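Local atomic coordinates of O-methyltransferase, SAM-dependent (PDB entry 3R3H), a protein that probably catalyses the transfer of a methyl group from S-adenosylmethionine to a hydroxyl oxygen of its substrate. Residues 61-67 / 136-142; 125-129 / 155-159; 145-149 / 168-173. All blocks are in the same frame, centred on the assembly; numbering follows the deposited sequence.

Contact 1 (61-67 / 136-142); sequences AKKVLEL and QFDFIFI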
loop_
_atom_site.group_PDB
_atom_site.type_symbol
_atom_site.label_atom_id
_atom_site.label_comp_id
_atom_site.label_asym_id
_atom_site.label_seq_id
_atom_site.Cartn_x
_atom_site.Cartn_y
_atom_site.Cartn_z
ATOM N N ALA A 61 14.062 -5.645 3.605
ATOM C CA ALA A 61 15.126 -4.691 3.364
ATOM C C ALA A 61 16.180 -4.668 4.445
ATOM O O ALA A 61 15.883 -4.825 5.627
ATOM C CB ALA A 61 14.536 -3.296 3.194
ATOM N N LYS A 62 17.418 -4.470 4.001
ATOM C CA LYS A 62 18.582 -4.374 4.868
ATOM C C LYS A 62 19.122 -2.948 4.757
ATOM O O LYS A 62 19.701 -2.415 5.701
ATOM C CB LYS A 62 19.660 -5.373 4.420
ATOM C CG LYS A 62 19.348 -6.812 4.778
ATOM C CD LYS A 62 19.476 -7.037 6.278
ATOM C CE LYS A 62 18.810 -8.339 6.691
ATOM N NZ LYS A 62 17.331 -8.308 6.465
ATOM N N LYS A 63 18.919 -2.338 3.594
ATOM C CA LYS A 63 19.398 -0.989 3.343
ATOM C C LYS A 63 18.286 -0.137 2.713
ATOM O O LYS A 63 17.672 -0.516 1.711
ATOM C CB LYS A 63 20.629 -1.055 2.432
ATOM C CG LYS A 63 21.521 0.178 2.469
ATOM C CD LYS A 63 22.825 -0.080 1.720
ATOM C CE LYS A 63 23.741 1.142 1.744
ATOM N NZ LYS A 63 25.091 0.861 1.140
ATOM N N VAL A 64 18.031 1.016 3.322
ATOM C CA VAL A 64 16.993 1.933 2.877
ATOM C C VAL A 64 17.536 3.330 2.614
ATOM O O VAL A 64 18.477 3.763 3.262
ATOM C CB VAL A 64 15.874 2.008 3.931
ATOM C CG1 VAL A 64 14.939 3.168 3.634
ATOM C CG2 VAL A 64 15.104 0.697 3.941
ATOM N N LEU A 65 16.935 4.030 1.659
ATOM C CA LEU A 65 17.362 5.380 1.313
ATOM C C LEU A 65 16.149 6.294 1.202
ATOM O O LEU A 65 15.101 5.882 0.696
ATOM C CB LEU A 65 18.102 5.369 -0.028
ATOM C CG LEU A 65 18.546 6.735 -0.548
ATOM C CD1 LEU A 65 19.806 7.125 0.186
ATOM C CD2 LEU A 65 18.804 6.697 -2.046
ATOM N N GLU A 66 16.273 7.519 1.700
ATOM C CA GLU A 66 15.189 8.485 1.590
ATOM C C GLU A 66 15.785 9.854 1.302
ATOM O O GLU A 66 16.959 10.093 1.585
ATOM C CB GLU A 66 14.324 8.516 2.850
ATOM C CG GLU A 66 15.065 8.696 4.134
ATOM C CD GLU A 66 14.191 9.344 5.210
ATOM O OE1 GLU A 66 12.962 9.082 5.213
ATOM O OE2 GLU A 66 14.731 10.105 6.051
ATOM N N LEU A 67 14.986 10.730 0.697
ATOM C CA LEU A 67 15.429 12.082 0.336
ATOM C C LEU A 67 14.311 13.044 0.668
ATOM O O LEU A 67 13.131 12.683 0.572
ATOM C CB LEU A 67 15.680 12.220 -1.159
ATOM C CG LEU A 67 16.338 11.168 -2.047
ATOM C CD1 LEU A 67 15.534 9.872 -2.097
ATOM C CD2 LEU A 67 16.413 11.771 -3.444
ATOM N N GLN A 136 22.008 -1.127 -4.446
ATOM C CA GLN A 136 22.231 -1.008 -2.998
ATOM C C GLN A 136 21.014 -0.986 -2.087
ATOM O O GLN A 136 21.025 -1.562 -1.001
ATOM C CB GLN A 136 22.970 0.285 -2.694
ATOM C CG GLN A 136 24.430 0.314 -2.975
ATOM C CD GLN A 136 24.999 1.670 -2.616
ATOM O OE1 GLN A 136 24.760 2.661 -3.315
ATOM N NE2 GLN A 136 25.734 1.732 -1.507
ATOM N N PHE A 137 19.983 -0.279 -2.513
ATOM C CA PHE A 137 18.803 -0.135 -1.691
ATOM C C PHE A 137 17.621 -1.012 -2.042
ATOM O O PHE A 137 17.223 -1.122 -3.196
ATOM C CB PHE A 137 18.398 1.337 -1.680
ATOM C CG PHE A 137 19.510 2.251 -1.243
ATOM C CD1 PHE A 137 19.870 2.333 0.099
ATOM C CD2 PHE A 137 20.240 2.980 -2.183
ATOM C CE1 PHE A 137 20.937 3.120 0.507
ATOM C CE2 PHE A 137 21.307 3.771 -1.800
ATOM C CZ PHE A 137 21.663 3.845 -0.445
ATOM N N ASP A 138 17.070 -1.635 -1.010
ATOM C CA ASP A 138 15.922 -2.515 -1.135
ATOM C C ASP A 138 14.666 -1.661 -1.126
ATOM O O ASP A 138 13.621 -2.068 -1.624
ATOM C CB ASP A 138 15.901 -3.490 0.045
ATOM C CG ASP A 138 17.114 -4.401 0.066
ATOM O OD1 ASP A 138 17.077 -5.423 -0.663
ATOM O OD2 ASP A 138 18.100 -4.087 0.784
ATOM N N PHE A 139 14.771 -0.475 -0.540
ATOM C CA PHE A 139 13.643 0.441 -0.480
ATOM C C PHE A 139 14.147 1.884 -0.562
ATOM O O PHE A 139 15.028 2.299 0.190
ATOM C CB PHE A 139 12.828 0.236 0.804
ATOM C CG PHE A 139 11.685 1.204 0.954
ATOM C CD1 PHE A 139 10.605 1.168 0.087
ATOM C CD2 PHE A 139 11.722 2.195 1.926
ATOM C CE1 PHE A 139 9.574 2.114 0.180
ATOM C CE2 PHE A 139 10.698 3.149 2.032
ATOM C CZ PHE A 139 9.621 3.107 1.151
ATOM N N ILE A 140 13.594 2.638 -1.505
ATOM C CA ILE A 140 13.962 4.027 -1.702
ATOM C C ILE A 140 12.685 4.867 -1.620
ATOM O O ILE A 140 11.664 4.509 -2.199
ATOM C CB ILE A 140 14.643 4.207 -3.073
ATOM C CG1 ILE A 140 15.892 3.322 -3.135
ATOM C CG2 ILE A 140 15.001 5.671 -3.300
ATOM C CD1 ILE A 140 16.624 3.368 -4.443
ATOM N N PHE A 141 12.741 5.963 -0.870
ATOM C CA PHE A 141 11.601 6.853 -0.704
ATOM C C PHE A 141 12.020 8.240 -1.195
ATOM O O PHE A 141 13.077 8.736 -0.814
ATOM C CB PHE A 141 11.183 6.904 0.767
ATOM C CG PHE A 141 10.158 7.957 1.068
ATOM C CD1 PHE A 141 8.963 8.022 0.349
ATOM C CD2 PHE A 141 10.382 8.884 2.080
ATOM C CE1 PHE A 141 8.003 9.000 0.637
ATOM C CE2 PHE A 141 9.431 9.865 2.377
ATOM C CZ PHE A 141 8.237 9.923 1.652
ATOM N N ILE A 142 11.195 8.864 -2.038
ATOM C CA ILE A 142 11.521 10.182 -2.599
ATOM C C ILE A 142 10.531 11.292 -2.247
ATOM O O ILE A 142 9.350 11.225 -2.599
ATOM C CB ILE A 142 11.651 10.099 -4.131
ATOM C CG1 ILE A 142 12.602 8.950 -4.500
ATOM C CG2 ILE A 142 12.154 11.416 -4.674
ATOM C CD1 ILE A 142 12.695 8.652 -5.986
#
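With chi1 at 177°, L65 carries CG opposite its own N; F137, at -55°, carries its ring close to its own N. The two torsions set one face of the F137 ring against L65. CB of L65 lies 3.5 Å from the ring centroid of F137, only 11° off the ring normal, a CH-pi contact over the face. The opposite face of that ring takes CB of Q136. The extended chain of K63 also meets this ring, CG 3.6 Å from CE1 of F137.

The segments are neighbouring parallel strands at the centre of the Rossmann-like methyltransferase sheet. L65 turns both backbone polar atoms to its partner: its N donates to O of F139 at 3.0 Å, and its O accepts from N of F141 at 2.8 Å. N of L67 adds a weak bond to O of F141. At the start of the pair, N of D138 donates to O of K63 at 3.0 Å. OD2 of D138 accepts two weak bonds, from N of K62 at 3.3 Å and from N of K63.

V64 and F139 are neighbours on one face of the sheet, CG1 of V64 at the ring edge, 3.8 Å from CD2 of F139. E66 and F141 share this face. CB of E66 meets the ring edge of F141, but the carboxylate of E66 bonds to T90 and S74. Helices 46-59 and 73-80 cover the same side.

The chemistry implies a mostly apolar strand pair. Backbone bonds along the pair engage N and O of L65, and the backbones of V64 and E66 bond to strand 87-92. The buried carboxylate of E66 is held by two hydroxyls beyond the pair.

Contact 2 (125-129 / 155-159); sequences LHSLL and LALKL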
loop_
_atom_site.group_PDB
_atom_site.type_symbol
_atom_site.label_atom_id
_atom_site.label_comp_id
_atom_site.label_asym_id
_atom_site.label_seq_id
_atom_site.Cartn_x
_atom_site.Cartn_y
_atom_site.Cartn_z
ATOM N N LEU A 125 23.294 11.525 -3.962
ATOM C CA LEU A 125 22.955 10.307 -4.699
ATOM C C LEU A 125 24.039 9.865 -5.688
ATOM O O LEU A 125 24.254 8.662 -5.875
ATOM C CB LEU A 125 21.622 10.466 -5.436
ATOM C CG LEU A 125 20.367 10.843 -4.635
ATOM C CD1 LEU A 125 19.142 10.558 -5.490
ATOM C CD2 LEU A 125 20.286 10.064 -3.324
ATOM N N HIS A 126 24.717 10.810 -6.335
ATOM C CA HIS A 126 25.785 10.409 -7.247
ATOM C C HIS A 126 26.919 9.864 -6.401
ATOM O O HIS A 126 27.571 8.886 -6.756
ATOM C CB HIS A 126 26.285 11.581 -8.080
ATOM C CG HIS A 126 25.288 12.059 -9.083
ATOM N ND1 HIS A 126 24.540 13.202 -8.900
ATOM C CD2 HIS A 126 24.856 11.502 -10.238
ATOM C CE1 HIS A 126 23.682 13.327 -9.898
ATOM N NE2 HIS A 126 23.852 12.308 -10.721
ATOM N N SER A 127 27.149 10.506 -5.267
ATOM C CA SER A 127 28.186 10.073 -4.356
ATOM C C SER A 127 27.921 8.637 -3.900
ATOM O O SER A 127 28.842 7.817 -3.798
ATOM C CB SER A 127 28.222 10.996 -3.145
ATOM O OG SER A 127 28.657 10.270 -2.011
ATOM N N LEU A 128 26.653 8.353 -3.611
ATOM C CA LEU A 128 26.239 7.024 -3.177
ATOM C C LEU A 128 26.451 6.005 -4.287
ATOM O O LEU A 128 26.766 4.846 -4.015
ATOM C CB LEU A 128 24.770 7.035 -2.779
ATOM C CG LEU A 128 24.419 7.665 -1.440
ATOM C CD1 LEU A 128 22.913 7.715 -1.299
ATOM C CD2 LEU A 128 25.024 6.852 -0.321
ATOM N N LEU A 129 26.262 6.441 -5.532
ATOM C CA LEU A 129 26.461 5.571 -6.685
ATOM C C LEU A 129 27.941 5.277 -6.841
ATOM O O LEU A 129 28.343 4.111 -6.915
ATOM C CB LEU A 129 25.941 6.224 -7.964
ATOM C CG LEU A 129 24.558 5.782 -8.437
ATOM C CD1 LEU A 129 24.268 6.431 -9.781
ATOM C CD2 LEU A 129 24.511 4.263 -8.555
ATOM N N LEU A 155 17.875 8.055 -11.152
ATOM C CA LEU A 155 18.922 7.686 -10.208
ATOM C C LEU A 155 18.447 6.528 -9.321
ATOM O O LEU A 155 19.148 5.529 -9.154
ATOM C CB LEU A 155 19.256 8.903 -9.350
ATOM C CG LEU A 155 20.655 9.527 -9.304
ATOM C CD1 LEU A 155 21.483 9.149 -10.516
ATOM C CD2 LEU A 155 20.496 11.047 -9.207
ATOM N N ALA A 156 17.246 6.674 -8.766
ATOM C CA ALA A 156 16.650 5.662 -7.903
ATOM C C ALA A 156 16.552 4.323 -8.618
ATOM O O ALA A 156 16.663 3.261 -7.993
ATOM C CB ALA A 156 15.258 6.112 -7.450
ATOM N N LEU A 157 16.324 4.373 -9.927
ATOM C CA LEU A 157 16.221 3.158 -10.728
ATOM C C LEU A 157 17.568 2.443 -10.800
ATOM O O LEU A 157 17.623 1.225 -10.965
ATOM C CB LEU A 157 15.732 3.486 -12.143
ATOM C CG LEU A 157 14.269 3.920 -12.276
ATOM C CD1 LEU A 157 14.006 4.370 -13.692
ATOM C CD2 LEU A 157 13.344 2.784 -11.887
ATOM N N LYS A 158 18.649 3.202 -10.676
ATOM C CA LYS A 158 19.976 2.611 -10.710
ATOM C C LYS A 158 20.346 2.136 -9.303
ATOM O O LYS A 158 20.990 1.100 -9.148
ATOM C CB LYS A 158 20.996 3.639 -11.206
ATOM C CG LYS A 158 20.507 4.455 -12.393
ATOM C CD LYS A 158 21.586 4.618 -13.465
ATOM C CE LYS A 158 22.526 5.783 -13.197
ATOM N NZ LYS A 158 21.891 7.116 -13.447
ATOM N N LEU A 159 19.900 2.887 -8.293
ATOM C CA LEU A 159 20.193 2.592 -6.894
ATOM C C LEU A 159 19.374 1.489 -6.242
ATOM O O LEU A 159 19.746 0.975 -5.184
ATOM C CB LEU A 159 20.048 3.860 -6.052
ATOM C CG LEU A 159 21.143 4.926 -6.152
ATOM C CD1 LEU A 159 20.802 6.092 -5.259
ATOM C CD2 LEU A 159 22.491 4.334 -5.753
#
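The imidazole of H126 is the one flat group here, and L155 is its partner. CD2 of L155 sits off-centre against the ring of H126, 4.2 Å from the centroid and 29° off the normal, in a CH-pi contact. NE2 is the ring atom nearest to it, 3.9 Å from CD2 of L155. CD1 of L155 is close to NE2 and CD2 of the same ring. The side chains of H126 and L155 meet at about a right angle. ND1 of H126 faces back to its own helix and makes a weak hydrogen bond to O of L122.

Most of the rest is leucine on leucine. L155 touches H126, L125 and L129. Its CD2 is 4.0 Å from CB of L125, and its CD1 is 4.0 Å from CD1 of L129. One turn on, L129 and L159 meet by their methyls, with CD2 of L129 3.5 Å from CD2 of L159. L159 places CG beside its backbone N (chi1 -74°), and this turns its end to L129. The bent chain of K158 adds CE, 3.9 Å from CD1 of L129.

No hydrogen bond crosses between the segments. The two short helical pieces run nearly the same way, 26° apart, and their axes come no closer than 10.7 Å. The leucine side chains bridge that distance.

Helices 121-132 and 149-159 lie next to each other on one face of the central sheet. L125 and L128 rest on L65 of strand 63-68. L159 also touches L65, and it packs on F137 and I140 of strand 137-143. A156 faces I142 and, on strand 164-169, I166.

Contact 3 (145-149 / 168-173); sequences DKTNY and IDNIFW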
loop_
_atom_site.group_PDB
_atom_site.type_symbol
_atom_site.label_atom_id
_atom_site.label_comp_id
_atom_site.label_asym_id
_atom_site.label_seq_id
_atom_site.Cartn_x
_atom_site.Cartn_y
_atom_site.Cartn_z
ATOM N N ASP A 145 13.161 17.927 -3.458
ATOM C CA ASP A 145 12.659 19.023 -4.288
ATOM C C ASP A 145 12.117 18.524 -5.628
ATOM O O ASP A 145 12.803 17.816 -6.389
ATOM C CB ASP A 145 13.737 20.090 -4.501
ATOM C CG ASP A 145 15.021 19.527 -5.066
ATOM O OD1 ASP A 145 15.679 20.263 -5.833
ATOM O OD2 ASP A 145 15.384 18.372 -4.739
ATOM N N LYS A 146 10.871 18.914 -5.889
ATOM C CA LYS A 146 10.112 18.512 -7.074
ATOM C C LYS A 146 10.736 18.766 -8.443
ATOM O O LYS A 146 10.495 17.997 -9.379
ATOM C CB LYS A 146 8.726 19.159 -7.030
ATOM C CG LYS A 146 8.088 19.176 -5.634
ATOM C CD LYS A 146 8.051 17.789 -5.001
ATOM C CE LYS A 146 7.928 17.884 -3.489
ATOM N NZ LYS A 146 8.077 16.564 -2.814
ATOM N N THR A 147 11.537 19.820 -8.562
ATOM C CA THR A 147 12.146 20.146 -9.844
ATOM C C THR A 147 13.339 19.294 -10.240
ATOM O O THR A 147 14.078 19.654 -11.153
ATOM C CB THR A 147 12.568 21.615 -9.901
ATOM O OG1 THR A 147 13.547 21.872 -8.883
ATOM C CG2 THR A 147 11.354 22.518 -9.693
ATOM N N ASN A 148 13.548 18.175 -9.556
ATOM C CA ASN A 148 14.653 17.278 -9.908
ATOM C C ASN A 148 14.103 15.873 -9.850
ATOM O O ASN A 148 14.833 14.891 -9.978
ATOM C CB ASN A 148 15.831 17.413 -8.938
ATOM C CG ASN A 148 16.715 18.600 -9.257
ATOM O OD1 ASN A 148 16.764 19.564 -8.501
ATOM N ND2 ASN A 148 17.417 18.536 -10.391
ATOM N N TYR A 149 12.793 15.804 -9.659
ATOM C CA TYR A 149 12.068 14.550 -9.577
ATOM C C TYR A 149 12.360 13.591 -10.735
ATOM O O TYR A 149 12.275 12.380 -10.570
ATOM C CB TYR A 149 10.565 14.856 -9.472
ATOM C CG TYR A 149 9.984 14.633 -8.083
ATOM C CD1 TYR A 149 10.730 14.897 -6.924
ATOM C CD2 TYR A 149 8.686 14.141 -7.930
ATOM C CE1 TYR A 149 10.188 14.670 -5.650
ATOM C CE2 TYR A 149 8.133 13.908 -6.664
ATOM C CZ TYR A 149 8.885 14.174 -5.534
ATOM O OH TYR A 149 8.311 13.945 -4.310
ATOM N N ILE A 168 7.376 7.317 -4.291
ATOM C CA ILE A 168 7.541 8.724 -4.630
ATOM C C ILE A 168 6.314 9.476 -4.132
ATOM O O ILE A 168 5.183 9.101 -4.443
ATOM C CB ILE A 168 7.697 8.934 -6.151
ATOM C CG1 ILE A 168 8.910 8.176 -6.691
ATOM C CG2 ILE A 168 7.931 10.389 -6.437
ATOM C CD1 ILE A 168 8.628 6.756 -7.127
ATOM N N ASP A 169 6.538 10.534 -3.358
ATOM C CA ASP A 169 5.432 11.297 -2.787
ATOM C C ASP A 169 4.976 12.493 -3.627
ATOM O O ASP A 169 5.678 12.926 -4.549
ATOM C CB ASP A 169 5.818 11.776 -1.385
ATOM C CG ASP A 169 4.609 12.047 -0.499
ATOM O OD1 ASP A 169 4.772 12.780 0.506
ATOM O OD2 ASP A 169 3.498 11.521 -0.794
ATOM N N ASN A 170 3.798 13.018 -3.279
ATOM C CA ASN A 170 3.172 14.168 -3.941
ATOM C C ASN A 170 2.940 13.965 -5.442
ATOM O O ASN A 170 3.284 14.833 -6.251
ATOM C CB ASN A 170 4.015 15.437 -3.748
ATOM C CG ASN A 170 4.426 15.658 -2.316
ATOM O OD1 ASN A 170 5.559 15.375 -1.946
ATOM N ND2 ASN A 170 3.507 16.162 -1.494
ATOM N N ILE A 171 2.357 12.829 -5.815
ATOM C CA ILE A 171 2.090 12.545 -7.222
ATOM C C ILE A 171 1.030 13.537 -7.736
ATOM O O ILE A 171 1.099 14.038 -8.866
ATOM C CB ILE A 171 1.655 11.074 -7.405
ATOM C CG1 ILE A 171 2.800 10.154 -6.961
ATOM C CG2 ILE A 171 1.332 10.796 -8.848
ATOM C CD1 ILE A 171 4.134 10.500 -7.572
ATOM N N PHE A 172 0.051 13.821 -6.892
ATOM C CA PHE A 172 -0.966 14.802 -7.227
ATOM C C PHE A 172 -0.464 15.972 -6.380
ATOM O O PHE A 172 -0.623 15.967 -5.163
ATOM C CB PHE A 172 -2.342 14.363 -6.721
ATOM C CG PHE A 172 -2.624 12.883 -6.883
ATOM C CD1 PHE A 172 -2.355 12.221 -8.087
ATOM C CD2 PHE A 172 -3.196 12.164 -5.836
ATOM C CE1 PHE A 172 -2.652 10.867 -8.237
ATOM C CE2 PHE A 172 -3.496 10.817 -5.980
ATOM C CZ PHE A 172 -3.226 10.165 -7.178
ATOM N N TRP A 173 0.178 16.955 -6.994
ATOM C CA TRP A 173 0.713 18.085 -6.238
ATOM C C TRP A 173 -0.423 18.941 -5.652
ATOM O O TRP A 173 -0.522 20.134 -5.928
ATOM C CB TRP A 173 1.601 18.915 -7.174
ATOM C CG TRP A 173 2.512 19.939 -6.545
ATOM C CD1 TRP A 173 2.906 21.111 -7.113
ATOM C CD2 TRP A 173 3.226 19.842 -5.295
ATOM N NE1 TRP A 173 3.817 21.750 -6.312
ATOM C CE2 TRP A 173 4.034 20.997 -5.187
ATOM C CE3 TRP A 173 3.263 18.893 -4.255
ATOM C CZ2 TRP A 173 4.872 21.236 -4.097
ATOM C CZ3 TRP A 173 4.097 19.129 -3.165
ATOM C CH2 TRP A 173 4.889 20.296 -3.098
#
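K146 in the loop and Y149 at the start of helix 149-159 reach to residues 168-173, within a beta-alpha-beta crossover of the Rossmann-like fold. The loop joins strand 137-143 to helix 149-159, and the chain then returns through strand 164-169. K146 comes first. Its CG lies over one face of the W173 indole, toward the rim, and its CE is 3.9 Å from CH2 of W173. The side chain of K146 bends at chi2 (-53°) and sends NZ on to N170, where it donates to OD1 at 2.9 Å. NZ also bonds to OH of Y149 and to O of A144, and forms a salt bridge with D143. Several oxygens thus fix the amino group.

Y149 follows. One face of its ring takes CD of K146. CE2 of Y149 is 3.5 Å from CG2 of I168, the two side chains running in opposite directions. I190 of helix 185-198 touches both K146 and Y149. The phenol ends at the backbone: OH of Y149 donates to O of D169 at 2.8 Å, from 44° above the carbonyl plane.

How the contacts relate
From the N terminus, strand 63-68 comes first, and contact 1 closes a long loop when 136-142 pairs with it. Residues 125-129 lie within that loop, but their partner, 155-159, comes after it. Contact 2 therefore crosses contact 1. It also crosses contact 3, whose first segment, 145-149, precedes 155-159. Contacts 1 and 3 follow in series. Contact 1 joins two strands of the sheet, contact 2 joins two helices on one face of it, and contact 3 ties a loop to residues 168-173. N of F137 probably hydrogen-bonds to O of L159, linking contacts 1 and 2, and I142 probably hydrogen-bonds to D169. Contacts 2 and 3 do not touch.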